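Local coordinates for protein putative exotoxin (superantigen) (Streptococcus pyogenes, PDB 1TY0) that is a streptococcal superantigen toxin that binds zinc and can use one common surface for T-cell receptor binding and for dimerization, at residues S44-N49 with D83-Y88; N29-T34 with Y39-S44; I20-Y25 with F134-R139. All blocks are in the same frame, centred on the assembly; numbering follows the deposited sequence.

Interaction 1 of 3, residues S44-N49 with D83-Y88; sequences SYKKKN and DVYYIY
In the OB-fold domain, the short helix 43-46 and the turn after it lie against the start of strand 84-93; Lys-46 with Tyr-85, and Lys-48 and Asn-49 with Asp-83, make the contact. The ammonium NZ of Lys-46 donates a hydrogen bond of 2.7 Å to Tyr-85 OH, arriving at the edge of the phenol close to the ring plane, while its CE packs 3.7 Å from Tyr-85 CE2. A bend at chi2 (-73°) followed by an extended end steers the lysine chain to that hydroxyl. Lys-47 leaves the helix with positive phi, and the chain then turns toward Asp-83. Lys-48 NZ and Asp-83 OD1, 3.8 Å apart, make a long salt bridge, with the two side chains crossing at about a right angle. A water also bridges the two segments, donating to Asn-49 O at 2.6 Å and to Asp-83 OD2 at 2.7 Å. Lys-46 also makes a cation-pi contact with Phe-50, whose ring meets that of Tyr-85. Tyr-85 also packs on Val-23 and Tyr-25 of strand 23-26 and on Ile-21 of the second subunit, while its backbone bonds to Ser-51 and Asp-53 tie strand 84-93 to its parallel neighbour 51-55.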
loop_
_atom_site.group_PDB
_atom_site.type_symbol
_atom_site.label_atom_id
_atom_site.label_comp_id
_atom_site.label_asym_id
_atom_site.label_seq_id
_atom_site.Cartn_x
_atom_site.Cartn_y
_atom_site.Cartn_z
ATOM N N SER A 44 1.461 17.765 9.199
ATOM C CA SER A 44 1.024 18.788 8.251
ATOM C C SER A 44 0.342 18.194 7.023
ATOM O O SER A 44 -0.588 18.785 6.470
ATOM C CB SER A 44 2.213 19.650 7.814
ATOM O OG SER A 44 3.215 18.869 7.187
ATOM N N TYR A 45 0.812 17.028 6.599
ATOM C CA TYR A 45 0.254 16.329 5.443
ATOM C C TYR A 45 -1.077 15.667 5.775
ATOM O O TYR A 45 -1.995 15.636 4.955
ATOM C CB TYR A 45 1.218 15.240 4.980
ATOM C CG TYR A 45 2.405 15.726 4.199
ATOM C CD1 TYR A 45 2.307 15.959 2.828
ATOM C CD2 TYR A 45 3.644 15.899 4.811
ATOM C CE1 TYR A 45 3.412 16.341 2.086
ATOM C CE2 TYR A 45 4.757 16.284 4.076
ATOM C CZ TYR A 45 4.634 16.500 2.715
ATOM O OH TYR A 45 5.733 16.861 1.971
ATOM N N LYS A 46 -1.168 15.136 6.988
ATOM C CA LYS A 46 -2.354 14.425 7.455
ATOM C C LYS A 46 -3.438 15.297 8.080
ATOM O O LYS A 46 -4.593 14.881 8.170
ATOM C CB LYS A 46 -1.930 13.363 8.474
ATOM C CG LYS A 46 -1.048 12.267 7.907
ATOM C CD LYS A 46 -1.863 11.331 7.039
ATOM C CE LYS A 46 -1.046 10.164 6.540
ATOM N NZ LYS A 46 -1.921 9.232 5.776
ATOM N N LYS A 47 -3.062 16.493 8.519
ATOM C CA LYS A 47 -3.993 17.411 9.167
ATOM C C LYS A 47 -4.487 16.850 10.497
ATOM O O LYS A 47 -5.638 17.042 10.885
ATOM C CB LYS A 47 -5.180 17.728 8.250
ATOM C CG LYS A 47 -4.776 18.356 6.929
ATOM C CD LYS A 47 -3.857 19.543 7.150
ATOM C CE LYS A 47 -3.292 20.059 5.836
ATOM N NZ LYS A 47 -2.309 21.153 6.069
ATOM N N LYS A 48 -3.592 16.143 11.180
ATOM C CA LYS A 48 -3.841 15.562 12.494
ATOM C C LYS A 48 -2.483 15.045 12.950
ATOM O O LYS A 48 -1.568 14.939 12.137
ATOM C CB LYS A 48 -4.860 14.418 12.426
ATOM C CG LYS A 48 -4.442 13.217 11.595
ATOM C CD LYS A 48 -5.547 12.171 11.622
ATOM C CE LYS A 48 -5.250 11.002 10.704
ATOM N NZ LYS A 48 -6.356 10.002 10.735
ATOM N N ASN A 49 -2.332 14.752 14.237
ATOM C CA ASN A 49 -1.046 14.260 14.721
ATOM C C ASN A 49 -0.749 12.939 14.023
ATOM O O ASN A 49 -1.547 12.004 14.079
ATOM C CB ASN A 49 -1.067 14.058 16.236
ATOM C CG ASN A 49 0.293 13.679 16.784
ATOM O OD1 ASN A 49 1.294 14.335 16.494
ATOM N ND2 ASN A 49 0.338 12.617 17.579
ATOM N N ASP A 83 -1.726 6.296 14.770
ATOM C CA ASP A 83 -1.470 7.121 13.592
ATOM C C ASP A 83 0.035 7.307 13.454
ATOM O O ASP A 83 0.596 8.390 13.678
ATOM C CB ASP A 83 -2.186 8.468 13.705
ATOM C CG ASP A 83 -3.697 8.326 13.638
ATOM O OD1 ASP A 83 -4.186 7.567 12.773
ATOM O OD2 ASP A 83 -4.396 8.978 14.442
ATOM N N VAL A 84 0.677 6.204 13.097
ATOM C CA VAL A 84 2.116 6.146 12.912
ATOM C C VAL A 84 2.388 5.141 11.804
ATOM O O VAL A 84 1.769 4.079 11.775
ATOM C CB VAL A 84 2.825 5.612 14.175
ATOM C CG1 VAL A 84 4.320 5.516 13.929
ATOM C CG2 VAL A 84 2.538 6.510 15.364
ATOM N N TYR A 85 3.288 5.477 10.890
ATOM C CA TYR A 85 3.670 4.536 9.843
ATOM C C TYR A 85 4.975 3.887 10.314
ATOM O O TYR A 85 5.865 4.572 10.820
ATOM C CB TYR A 85 3.925 5.245 8.509
ATOM C CG TYR A 85 2.675 5.645 7.763
ATOM C CD1 TYR A 85 1.688 4.710 7.461
ATOM C CD2 TYR A 85 2.494 6.958 7.337
ATOM C CE1 TYR A 85 0.544 5.075 6.747
ATOM C CE2 TYR A 85 1.359 7.335 6.625
ATOM C CZ TYR A 85 0.392 6.392 6.331
ATOM O OH TYR A 85 -0.709 6.771 5.603
ATOM N N TYR A 86 5.089 2.576 10.136
ATOM C CA TYR A 86 6.290 1.851 10.548
ATOM C C TYR A 86 7.043 1.352 9.324
ATOM O O TYR A 86 6.524 0.556 8.539
ATOM C CB TYR A 86 5.907 0.687 11.466
ATOM C CG TYR A 86 5.331 1.175 12.770
ATOM C CD1 TYR A 86 6.160 1.726 13.746
ATOM C CD2 TYR A 86 3.954 1.167 13.002
ATOM C CE1 TYR A 86 5.642 2.263 14.919
ATOM C CE2 TYR A 86 3.421 1.709 14.184
ATOM C CZ TYR A 86 4.274 2.254 15.130
ATOM O OH TYR A 86 3.780 2.807 16.288
ATOM N N ILE A 87 8.268 1.848 9.159
ATOM C CA ILE A 87 9.108 1.477 8.019
ATOM C C ILE A 87 10.539 1.223 8.484
ATOM O O ILE A 87 10.889 1.530 9.624
ATOM C CB ILE A 87 9.158 2.614 6.961
ATOM C CG1 ILE A 87 9.758 3.881 7.586
ATOM C CG2 ILE A 87 7.745 2.905 6.433
ATOM C CD1 ILE A 87 10.008 5.009 6.588
ATOM N N TYR A 88 11.353 0.649 7.602
ATOM C CA TYR A 88 12.766 0.410 7.901
ATOM C C TYR A 88 13.531 1.362 6.992
ATOM O O TYR A 88 13.306 1.372 5.780
ATOM C CB TYR A 88 13.168 -1.030 7.567
ATOM C CG TYR A 88 12.533 -2.084 8.435
ATOM C CD1 TYR A 88 12.636 -2.029 9.826
ATOM C CD2 TYR A 88 11.865 -3.168 7.864
ATOM C CE1 TYR A 88 12.094 -3.034 10.629
ATOM C CE2 TYR A 88 11.324 -4.177 8.657
ATOM C CZ TYR A 88 11.442 -4.104 10.036
ATOM O OH TYR A 88 10.909 -5.109 10.826
HETATM O O HOH W 1 -3.806 11.540 15.184
#

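Interaction 2 of 3, residues N29-T34 with Y39-S44; sequences NIDYLT and YIDISS
Strands 29-33 and 39-41 run antiparallel, their directions 146° apart, and a classic beta bulge at Asp-31 and Tyr-32 shifts the pairing by one residue. Both bulge amides turn to a single acceptor: Tyr-39 O takes Asp-31 N at 2.9 Å and Tyr-32 N at 3.2 Å, the second in the carbonyl plane on a lone pair. Tyr-39 N returns a bond to Tyr-32 O, and Asp-41 N gives a nearly straight one (168°) to Asn-29 O. Beyond it, a water spans Asn-29 N and Asp-41 O. Ile-30 and Ile-40 form a non-hydrogen-bonded pair whose side chains share the buried face. The CD1 end of Ile-40, folded back by a chi2 of -55°, presses on Ile-30 CG1 at 3.3 Å, tighter than ordinary van der Waals contact. On the other face, Tyr-32 and Tyr-39 touch through their CB atoms; past the strand end, Thr-34 CG2 meets the edge of the Tyr-39 ring in its plane, 3.7 Å from CE2. Asp-31 OD2 lies 3.3 Å from Asp-41 CB; the like-charged carboxylates, Asp-31 OD2 and Asp-41 OD2 4.3 Å apart, probably disfavour each other. Asp-41 OD1 also serves its own segment, accepting Ser-43 N from above the carboxylate plane in an Asx turn and Ser-43 OG at 2.6 Å on its syn lone pair. Ile-40 reaches Val-70 and Ile-72 of strand 69-74, so the Ile-30/Ile-40 face turns to the domain's interior. It is a bulged beta hairpin of the superantigen OB-fold, leading through the Asx turn into helix 43-46.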
loop_
_atom_site.group_PDB
_atom_site.type_symbol
_atom_site.label_atom_id
_atom_site.label_comp_id
_atom_site.label_asym_id
_atom_site.label_seq_id
_atom_site.Cartn_x
_atom_site.Cartn_y
_atom_site.Cartn_z
ATOM N N ASN A 29 10.087 17.094 9.317
ATOM C CA ASN A 29 10.971 17.366 10.444
ATOM C C ASN A 29 11.272 16.168 11.332
ATOM O O ASN A 29 10.369 15.412 11.701
ATOM C CB ASN A 29 10.382 18.476 11.315
ATOM C CG ASN A 29 11.331 18.918 12.406
ATOM O OD1 ASN A 29 11.189 18.537 13.569
ATOM N ND2 ASN A 29 12.321 19.714 12.031
ATOM N N ILE A 30 12.546 15.999 11.672
ATOM C CA ILE A 30 12.954 14.928 12.578
ATOM C C ILE A 30 12.635 15.446 13.972
ATOM O O ILE A 30 13.328 16.327 14.484
ATOM C CB ILE A 30 14.473 14.643 12.505
ATOM C CG1 ILE A 30 14.837 14.080 11.127
ATOM C CG2 ILE A 30 14.870 13.647 13.602
ATOM C CD1 ILE A 30 16.308 13.742 10.962
ATOM N N ASP A 31 11.585 14.911 14.584
ATOM C CA ASP A 31 11.194 15.350 15.921
ATOM C C ASP A 31 12.073 14.757 17.008
ATOM O O ASP A 31 12.358 15.411 18.019
ATOM C CB ASP A 31 9.733 14.994 16.205
ATOM C CG ASP A 31 8.762 16.013 15.636
ATOM O OD1 ASP A 31 9.215 17.044 15.099
ATOM O OD2 ASP A 31 7.540 15.789 15.733
ATOM N N TYR A 32 12.500 13.518 16.814
ATOM C CA TYR A 32 13.344 12.872 17.810
ATOM C C TYR A 32 14.166 11.744 17.204
ATOM O O TYR A 32 13.747 11.106 16.227
ATOM C CB TYR A 32 12.477 12.327 18.954
ATOM C CG TYR A 32 13.250 12.072 20.221
ATOM C CD1 TYR A 32 13.738 13.133 20.987
ATOM C CD2 TYR A 32 13.521 10.773 20.643
ATOM C CE1 TYR A 32 14.479 12.903 22.143
ATOM C CE2 TYR A 32 14.265 10.532 21.799
ATOM C CZ TYR A 32 14.738 11.603 22.542
ATOM O OH TYR A 32 15.466 11.361 23.683
ATOM N N LEU A 33 15.344 11.514 17.784
ATOM C CA LEU A 33 16.249 10.462 17.340
ATOM C C LEU A 33 16.670 9.578 18.508
ATOM O O LEU A 33 17.136 10.071 19.536
ATOM C CB LEU A 33 17.519 11.059 16.714
ATOM C CG LEU A 33 17.408 11.871 15.420
ATOM C CD1 LEU A 33 18.740 12.558 15.132
ATOM C CD2 LEU A 33 17.023 10.948 14.268
ATOM N N THR A 34 16.492 8.273 18.352
ATOM C CA THR A 34 16.921 7.336 19.379
ATOM C C THR A 34 18.085 6.581 18.750
ATOM O O THR A 34 18.491 6.883 17.623
ATOM C CB THR A 34 15.797 6.361 19.776
ATOM O OG1 THR A 34 15.427 5.567 18.643
ATOM C CG2 THR A 34 14.587 7.126 20.276
ATOM N N TYR A 39 12.059 9.507 14.526
ATOM C CA TYR A 39 10.648 9.797 14.769
ATOM C C TYR A 39 10.415 11.084 14.001
ATOM O O TYR A 39 10.841 12.158 14.423
ATOM C CB TYR A 39 10.358 9.957 16.262
ATOM C CG TYR A 39 10.352 8.619 16.954
ATOM C CD1 TYR A 39 9.332 7.696 16.709
ATOM C CD2 TYR A 39 11.408 8.234 17.774
ATOM C CE1 TYR A 39 9.371 6.419 17.259
ATOM C CE2 TYR A 39 11.458 6.956 18.328
ATOM C CZ TYR A 39 10.439 6.055 18.063
ATOM O OH TYR A 39 10.493 4.780 18.584
ATOM N N ILE A 40 9.745 10.948 12.859
ATOM C CA ILE A 40 9.499 12.056 11.940
ATOM C C ILE A 40 8.046 12.499 11.889
ATOM O O ILE A 40 7.129 11.681 11.818
ATOM C CB ILE A 40 9.933 11.663 10.503
ATOM C CG1 ILE A 40 11.326 11.021 10.521
ATOM C CG2 ILE A 40 9.887 12.871 9.592
ATOM C CD1 ILE A 40 12.403 11.851 11.163
ATOM N N ASP A 41 7.846 13.807 11.908
ATOM C CA ASP A 41 6.511 14.369 11.873
ATOM C C ASP A 41 5.953 14.569 10.463
ATOM O O ASP A 41 6.604 15.169 9.609
ATOM C CB ASP A 41 6.512 15.707 12.603
ATOM C CG ASP A 41 5.125 16.302 12.728
ATOM O OD1 ASP A 41 4.165 15.523 12.874
ATOM O OD2 ASP A 41 4.995 17.545 12.697
ATOM N N ILE A 42 4.755 14.048 10.214
ATOM C CA ILE A 42 4.104 14.259 8.920
ATOM C C ILE A 42 2.692 14.806 9.160
ATOM O O ILE A 42 1.823 14.747 8.284
ATOM C CB ILE A 42 4.036 12.959 8.066
ATOM C CG1 ILE A 42 3.188 11.894 8.757
ATOM C CG2 ILE A 42 5.443 12.440 7.814
ATOM C CD1 ILE A 42 2.895 10.699 7.869
ATOM N N SER A 43 2.480 15.366 10.351
ATOM C CA SER A 43 1.175 15.904 10.737
ATOM C C SER A 43 0.601 16.915 9.749
ATOM O O SER A 43 -0.607 16.924 9.500
ATOM C CB SER A 43 1.251 16.552 12.128
ATOM O OG SER A 43 1.626 15.610 13.120
ATOM N N SER A 44 1.461 17.765 9.199
ATOM C CA SER A 44 1.024 18.788 8.251
ATOM C C SER A 44 0.342 18.194 7.023
ATOM O O SER A 44 -0.588 18.785 6.470
ATOM C CB SER A 44 2.213 19.650 7.814
ATOM O OG SER A 44 3.215 18.869 7.187
HETATM O O HOH W 2 7.197 17.885 9.348
#

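Interaction 3 of 3, residues I20-Y25 with F134-R139; sequences IIPVDY and FDFKIR
Phe-136 reaches from helix 131-146 to the chain at Ile-20 and Pro-22, presenting the far end of its ring. Ile-20 O sits at the ring edge near its plane, 3.5 Å from Phe-136 CZ. From the same residue, Ile-20 CG2 packs 4.0 Å from Phe-136 CE1. The pyrrolidine of Pro-22 comes in at about a right angle to the phenylalanine side chain, with its CD 3.8 Å from Phe-136 CZ and its CG 3.9 Å from Phe-136 CE2. With CG trans to the backbone N (chi1 167°), the ring projects from the helix toward these two residues. Around this first shell, Tyr-18 of helix 5-18 and Leu-75 also pack on Phe-136, and Leu-75 touches Pro-22 as well. One turn of the helix is braced by a salt bridge, Arg-139 NE to Asp-135 OD1 at 2.7 Å, nearly straight at 171° and in the guanidinium plane. Further partners hold this pair: Tyr-190 OH bonds to Asp-135 OD2, and Asp-176 pairs with Arg-139 NH1. A water accepts from Lys-137 NZ at 2.7 Å and donates only weakly to Asp-24 OD2. No direct hydrogen bond joins the two segments, so this junction between the OB-fold and beta-grasp domains relies here on buried apolar packing and on the ring edge, whose slightly positive hydrogens probably suit the carbonyl oxygen of Ile-20.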
loop_
_atom_site.group_PDB
_atom_site.type_symbol
_atom_site.label_atom_id
_atom_site.label_comp_id
_atom_site.label_asym_id
_atom_site.label_seq_id
_atom_site.Cartn_x
_atom_site.Cartn_y
_atom_site.Cartn_z
ATOM N N ILE A 20 2.518 -3.003 -3.101
ATOM C CA ILE A 20 2.148 -2.141 -1.993
ATOM C C ILE A 20 2.336 -0.658 -2.309
ATOM O O ILE A 20 3.045 -0.295 -3.245
ATOM C CB ILE A 20 3.022 -2.514 -0.776
ATOM C CG1 ILE A 20 2.686 -1.653 0.438
ATOM C CG2 ILE A 20 4.486 -2.354 -1.143
ATOM C CD1 ILE A 20 3.470 -2.057 1.668
ATOM N N ILE A 21 1.680 0.190 -1.525
ATOM C CA ILE A 21 1.777 1.638 -1.679
ATOM C C ILE A 21 2.805 2.107 -0.653
ATOM O O ILE A 21 2.663 1.837 0.536
ATOM C CB ILE A 21 0.424 2.321 -1.381
ATOM C CG1 ILE A 21 -0.560 2.028 -2.518
ATOM C CG2 ILE A 21 0.615 3.828 -1.205
ATOM C CD1 ILE A 21 -0.183 2.676 -3.821
ATOM N N PRO A 22 3.846 2.828 -1.097
ATOM C CA PRO A 22 4.867 3.296 -0.155
ATOM C C PRO A 22 4.517 4.533 0.654
ATOM O O PRO A 22 3.625 5.299 0.291
ATOM C CB PRO A 22 6.068 3.554 -1.059
ATOM C CG PRO A 22 5.414 4.075 -2.307
ATOM C CD PRO A 22 4.228 3.141 -2.487
ATOM N N VAL A 23 5.234 4.701 1.760
ATOM C CA VAL A 23 5.094 5.874 2.613
ATOM C C VAL A 23 6.039 6.844 1.917
ATOM O O VAL A 23 7.254 6.645 1.922
ATOM C CB VAL A 23 5.592 5.593 4.038
ATOM C CG1 VAL A 23 5.596 6.886 4.843
ATOM C CG2 VAL A 23 4.698 4.560 4.704
ATOM N N ASP A 24 5.472 7.888 1.321
ATOM C CA ASP A 24 6.236 8.852 0.537
ATOM C C ASP A 24 5.915 10.280 0.959
ATOM O O ASP A 24 4.843 10.802 0.638
ATOM C CB ASP A 24 5.863 8.635 -0.938
ATOM C CG ASP A 24 6.634 9.518 -1.900
ATOM O OD1 ASP A 24 7.278 10.495 -1.475
ATOM O OD2 ASP A 24 6.573 9.228 -3.116
ATOM N N TYR A 25 6.838 10.909 1.684
ATOM C CA TYR A 25 6.638 12.282 2.144
ATOM C C TYR A 25 7.939 13.055 2.052
ATOM O O TYR A 25 9.002 12.514 2.338
ATOM C CB TYR A 25 6.143 12.284 3.591
ATOM C CG TYR A 25 4.742 11.739 3.724
ATOM C CD1 TYR A 25 3.642 12.530 3.419
ATOM C CD2 TYR A 25 4.519 10.410 4.092
ATOM C CE1 TYR A 25 2.349 12.019 3.472
ATOM C CE2 TYR A 25 3.231 9.887 4.144
ATOM C CZ TYR A 25 2.152 10.699 3.830
ATOM O OH TYR A 25 0.873 10.194 3.839
ATOM N N PHE A 134 14.824 3.107 -4.919
ATOM C CA PHE A 134 15.206 2.634 -6.245
ATOM C C PHE A 134 14.783 1.175 -6.429
ATOM O O PHE A 134 14.216 0.807 -7.459
ATOM C CB PHE A 134 16.718 2.766 -6.427
ATOM C CG PHE A 134 17.164 2.670 -7.856
ATOM C CD1 PHE A 134 17.222 1.440 -8.497
ATOM C CD2 PHE A 134 17.506 3.816 -8.567
ATOM C CE1 PHE A 134 17.615 1.346 -9.829
ATOM C CE2 PHE A 134 17.901 3.732 -9.899
ATOM C CZ PHE A 134 17.953 2.493 -10.529
ATOM N N ASP A 135 15.051 0.353 -5.416
ATOM C CA ASP A 135 14.722 -1.068 -5.457
ATOM C C ASP A 135 13.220 -1.287 -5.620
ATOM O O ASP A 135 12.780 -2.056 -6.475
ATOM C CB ASP A 135 15.243 -1.742 -4.177
ATOM C CG ASP A 135 15.152 -3.258 -4.224
ATOM O OD1 ASP A 135 15.157 -3.830 -5.332
ATOM O OD2 ASP A 135 15.104 -3.881 -3.140
ATOM N N PHE A 136 12.428 -0.605 -4.804
ATOM C CA PHE A 136 10.978 -0.735 -4.893
ATOM C C PHE A 136 10.464 -0.380 -6.286
ATOM O O PHE A 136 9.694 -1.132 -6.884
ATOM C CB PHE A 136 10.296 0.175 -3.872
ATOM C CG PHE A 136 8.822 0.339 -4.105
ATOM C CD1 PHE A 136 7.935 -0.692 -3.803
ATOM C CD2 PHE A 136 8.327 1.513 -4.668
ATOM C CE1 PHE A 136 6.566 -0.553 -4.063
ATOM C CE2 PHE A 136 6.969 1.658 -4.931
ATOM C CZ PHE A 136 6.087 0.624 -4.629
ATOM N N LYS A 137 10.895 0.765 -6.803
ATOM C CA LYS A 137 10.432 1.206 -8.112
ATOM C C LYS A 137 10.855 0.288 -9.244
ATOM O O LYS A 137 10.051 -0.019 -10.120
ATOM C CB LYS A 137 10.892 2.640 -8.376
ATOM C CG LYS A 137 10.222 3.637 -7.440
ATOM C CD LYS A 137 10.593 5.088 -7.736
ATOM C CE LYS A 137 9.719 6.014 -6.893
ATOM N NZ LYS A 137 10.098 7.449 -7.008
ATOM N N ILE A 138 12.103 -0.167 -9.221
ATOM C CA ILE A 138 12.574 -1.063 -10.269
ATOM C C ILE A 138 11.873 -2.418 -10.185
ATOM O O ILE A 138 11.524 -3.000 -11.209
ATOM C CB ILE A 138 14.105 -1.263 -10.210
ATOM C CG1 ILE A 138 14.559 -2.135 -11.385
ATOM C CG2 ILE A 138 14.501 -1.898 -8.897
ATOM C CD1 ILE A 138 16.060 -2.179 -11.558
ATOM N N ARG A 139 11.649 -2.930 -8.978
ATOM C CA ARG A 139 10.954 -4.214 -8.874
ATOM C C ARG A 139 9.539 -4.078 -9.418
ATOM O O ARG A 139 9.053 -4.952 -10.138
ATOM C CB ARG A 139 10.909 -4.712 -7.426
ATOM C CG ARG A 139 12.263 -5.157 -6.914
ATOM C CD ARG A 139 12.159 -5.915 -5.603
ATOM N NE ARG A 139 13.452 -5.938 -4.928
ATOM C CZ ARG A 139 13.922 -6.962 -4.223
ATOM N NH1 ARG A 139 13.215 -8.078 -4.096
ATOM N NH2 ARG A 139 15.100 -6.854 -3.629
HETATM O O HOH W 3 7.938 8.744 -6.148
#

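Overall arrangement
Interactions 1 and 2 are neighbours in the OB-fold domain, their centres about 9 Å apart; they share Ser-44 and helix 43-46 and follow each other along the chain. Interaction 3 lies nearer the centre of the molecule, its centre about 17 Å from that of interaction 1 and 20 Å from that of interaction 2. Its segments enclose both others in sequence and join the OB-fold domain to the helix of the beta-grasp domain. All three reach the same curled sheet of the OB-fold domain. Strand 23-26 links them physically: Tyr-25 touches Tyr-45, Lys-46 and Ile-42, and Val-23 packs on Ile-87, so the domain junction and the two OB-fold contacts form one continuous packing.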